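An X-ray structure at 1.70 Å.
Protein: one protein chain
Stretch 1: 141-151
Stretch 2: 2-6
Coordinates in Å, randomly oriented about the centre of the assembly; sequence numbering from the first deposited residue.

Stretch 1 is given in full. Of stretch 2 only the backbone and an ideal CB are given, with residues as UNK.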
# COMPACT_ATOMS: atom_id res chain seq x y z
N TYR A 141 -12.61 21.90 -20.20
CA TYR A 141 -11.40 22.40 -20.90
C TYR A 141 -10.90 21.35 -21.91
O TYR A 141 -10.64 21.72 -23.10
CB TYR A 141 -10.29 22.77 -19.91
CG TYR A 141 -9.13 23.47 -20.55
CD1 TYR A 141 -9.19 24.81 -20.91
CD2 TYR A 141 -7.96 22.79 -20.83
CE1 TYR A 141 -8.12 25.45 -21.51
CE2 TYR A 141 -6.89 23.41 -21.43
CZ TYR A 141 -6.95 24.75 -21.75
OH TYR A 141 -5.88 25.34 -22.36
N ALA A 142 -10.78 20.10 -21.47
CA ALA A 142 -10.30 18.96 -22.29
C ALA A 142 -11.28 18.72 -23.44
O ALA A 142 -10.83 18.33 -24.52
CB ALA A 142 -10.15 17.72 -21.44
N ALA A 143 -12.58 18.95 -23.22
CA ALA A 143 -13.63 18.63 -24.22
C ALA A 143 -13.40 19.49 -25.46
O ALA A 143 -13.70 19.04 -26.58
CB ALA A 143 -15.00 18.84 -23.63
N ASP A 144 -12.87 20.70 -25.27
CA ASP A 144 -12.62 21.68 -26.36
C ASP A 144 -11.45 21.19 -27.24
O ASP A 144 -11.36 21.66 -28.39
CB ASP A 144 -12.39 23.07 -25.77
CG ASP A 144 -13.64 23.68 -25.15
OD1 ASP A 144 -14.74 23.49 -25.70
OD2 ASP A 144 -13.50 24.36 -24.11
N LYS A 145 -10.62 20.27 -26.74
CA LYS A 145 -9.41 19.77 -27.45
C LYS A 145 -9.52 18.27 -27.75
O LYS A 145 -8.49 17.65 -28.04
CB LYS A 145 -8.18 20.08 -26.59
CG LYS A 145 -7.95 21.57 -26.40
CD LYS A 145 -6.58 21.93 -25.88
CE LYS A 145 -6.33 23.42 -25.98
NZ LYS A 145 -4.88 23.72 -26.11
N GLY A 146 -10.74 17.71 -27.69
CA GLY A 146 -11.01 16.30 -28.06
C GLY A 146 -10.34 15.31 -27.12
O GLY A 146 -9.99 14.20 -27.56
N ILE A 147 -10.20 15.67 -25.85
CA ILE A 147 -9.46 14.85 -24.85
C ILE A 147 -10.45 14.31 -23.80
O ILE A 147 -11.31 15.07 -23.30
CB ILE A 147 -8.30 15.66 -24.25
CG1 ILE A 147 -7.14 15.77 -25.26
CG2 ILE A 147 -7.84 15.07 -22.93
CD1 ILE A 147 -6.19 16.90 -24.97
N ASN A 148 -10.35 13.01 -23.53
CA ASN A 148 -11.02 12.35 -22.38
C ASN A 148 -10.10 12.44 -21.15
O ASN A 148 -8.87 12.30 -21.30
CB ASN A 148 -11.35 10.89 -22.65
CG ASN A 148 -12.22 10.67 -23.87
OD1 ASN A 148 -13.23 11.34 -24.03
ND2 ASN A 148 -11.85 9.71 -24.70
N ILE A 149 -10.69 12.59 -19.97
CA ILE A 149 -9.93 12.47 -18.70
C ILE A 149 -10.36 11.17 -18.01
O ILE A 149 -11.56 10.84 -18.03
CB ILE A 149 -10.08 13.71 -17.80
CG1 ILE A 149 -11.49 13.86 -17.22
CG2 ILE A 149 -9.65 14.94 -18.58
CD1 ILE A 149 -11.58 14.97 -16.19
N ASP A 150 -9.39 10.46 -17.47
CA ASP A 150 -9.60 9.15 -16.80
C ASP A 150 -9.02 9.28 -15.39
O ASP A 150 -7.80 9.49 -15.26
CB ASP A 150 -8.99 8.03 -17.62
CG ASP A 150 -9.24 8.17 -19.12
OD1 ASP A 150 -10.32 7.73 -19.58
OD2 ASP A 150 -8.36 8.74 -19.81
N LEU A 151 -9.88 9.17 -14.38
CA LEU A 151 -9.51 9.39 -12.97
C LEU A 151 -9.06 8.05 -12.38
O LEU A 151 -9.88 7.11 -12.27
CB LEU A 151 -10.74 9.95 -12.24
CG LEU A 151 -11.08 11.41 -12.55
CD1 LEU A 151 -11.50 11.62 -14.00
CD2 LEU A 151 -12.18 11.88 -11.63
N UNK A 2 -17.69 12.29 -25.07
CA UNK A 2 -16.77 11.12 -25.16
C UNK A 2 -16.09 11.13 -26.53
O UNK A 2 -16.78 11.13 -27.57
CB UNK A 2 -17.52 9.80 -24.95
N UNK A 3 -14.77 11.14 -26.54
CA UNK A 3 -13.96 11.08 -27.77
C UNK A 3 -13.57 9.63 -27.98
O UNK A 3 -13.55 8.85 -27.03
CB UNK A 3 -12.72 11.98 -27.69
N UNK A 4 -13.31 9.22 -29.23
CA UNK A 4 -13.08 7.81 -29.55
C UNK A 4 -11.95 7.19 -28.71
O UNK A 4 -10.91 7.83 -28.49
CB UNK A 4 -12.75 7.67 -31.04
N UNK A 5 -12.20 5.96 -28.26
CA UNK A 5 -11.20 5.08 -27.61
C UNK A 5 -11.01 3.85 -28.48
O UNK A 5 -11.97 3.40 -29.13
CB UNK A 5 -11.63 4.68 -26.20
N UNK A 6 -9.79 3.33 -28.51
CA UNK A 6 -9.52 2.04 -29.19
C UNK A 6 -8.75 1.16 -28.22
O UNK A 6 -8.06 1.69 -27.32
CB UNK A 6 -8.74 2.23 -30.49

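Position 2 begins the segment with its CA-to-CB bond directed away from stretch 1. The nearest atom to its ideal CB is OD1 of Asn148, 4.6 Å off, so the facing stretch offers no pocket and makes little demand; almost any residue, small or polar, would be tolerated. The deposited residue is Ala2, whose closest approach is made by the backbone, CA lying 3.7 Å from OD1 of Asn148.

Position 3 is different. Its CA-to-CB bond points toward stretch 1, and its CA lies 6.0 Å from the CA of Gly146, the closest register between the two segments. The ideal CB stands 3.5 Å from O of Gly146 and 3.7 Å from OD1 of Asn148. Beyond it lies the surface of the type I turn from Ala143 to Gly146, where glycine presents bare backbone and no side chain stands in the way. A flat, extended group could lie against such a surface: an aromatic ring would suit well, and a long aliphatic chain such as leucine or methionine could also cover it. The backbone here is held independently of the side chain, because the amide of Asn148 reads both polar groups of position 3: N donates to OD1 of Asn148 at 3.0 Å, and ND2 of Asn148 donates to O of position 3, also at 3.0 Å. Both bonds are nearly straight (175° and 172°), so the side-chain amide of Asn148 pairs with the N-H and the carbonyl of one residue, much as a backbone peptide could, and any residue with a free N-H could accept this arrangement. The deposited residue is Phe3, with chi1 in the m well. Its ring lies over Gly146, whose CA is 3.4 Å from the ring centroid and only 5° off the normal, a CH-pi contact over the ring face. Farther out, CZ of Phe3 comes within 3.2 Å of O of Ala143 and 4.4 Å of CB of Ala143, so the ring spans the turn from its end to its beginning.

Position 4 turns its CA-to-CB bond away, and nothing of stretch 1 lies within 5.5 Å of its ideal CB. Its phi of -55° and psi of 138° fit an extended, polyproline-like backbone, which many residues adopt and proline favours. Pro4 is the deposited residue; its ring restricts phi to values near the one observed.

At position 5 the CA-to-CB bond runs sideways, with ND2 of Asn148 5.3 Å from the ideal CB. Farther along stretch 1, the carboxylate of Asp150 offers negative charge, but only a long side chain could reach it. Lysine or arginine would suit; a shorter polar residue would fall short. Lys5 is deposited, and its chain carries NZ to within 3.0 Å of OD1 of Asp150, forming a salt bridge. On the way, CE passes 3.8 Å from ND2 of Asn148.

Position 6 is out of reach of stretch 1, which therefore sets no preference. The deposited Arg6 makes no contact with it.

Stretch 2 (2-6) AFPKR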
# COMPACT_ATOMS: atom_id res chain seq x y z
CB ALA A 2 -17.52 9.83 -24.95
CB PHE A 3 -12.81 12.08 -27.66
CG PHE A 3 -13.35 13.45 -27.37
CD1 PHE A 3 -13.96 14.18 -28.37
CD2 PHE A 3 -13.31 13.98 -26.09
CE1 PHE A 3 -14.48 15.44 -28.11
CE2 PHE A 3 -13.83 15.24 -25.83
CZ PHE A 3 -14.43 15.96 -26.84
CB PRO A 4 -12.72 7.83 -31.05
CG PRO A 4 -13.40 9.08 -31.56
CD PRO A 4 -13.29 10.07 -30.43
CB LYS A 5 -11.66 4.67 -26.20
CG LYS A 5 -11.77 5.81 -25.20
CD LYS A 5 -12.29 5.36 -23.85
CE LYS A 5 -12.35 6.48 -22.85
NZ LYS A 5 -11.01 6.83 -22.35
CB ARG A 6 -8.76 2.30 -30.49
CG ARG A 6 -7.38 2.91 -30.27
CD ARG A 6 -6.59 3.05 -31.56
NE ARG A 6 -6.73 4.38 -32.14
CZ ARG A 6 -6.02 4.82 -33.18
NH1 ARG A 6 -5.12 4.05 -33.77
NH2 ARG A 6 -6.22 6.05 -33.63
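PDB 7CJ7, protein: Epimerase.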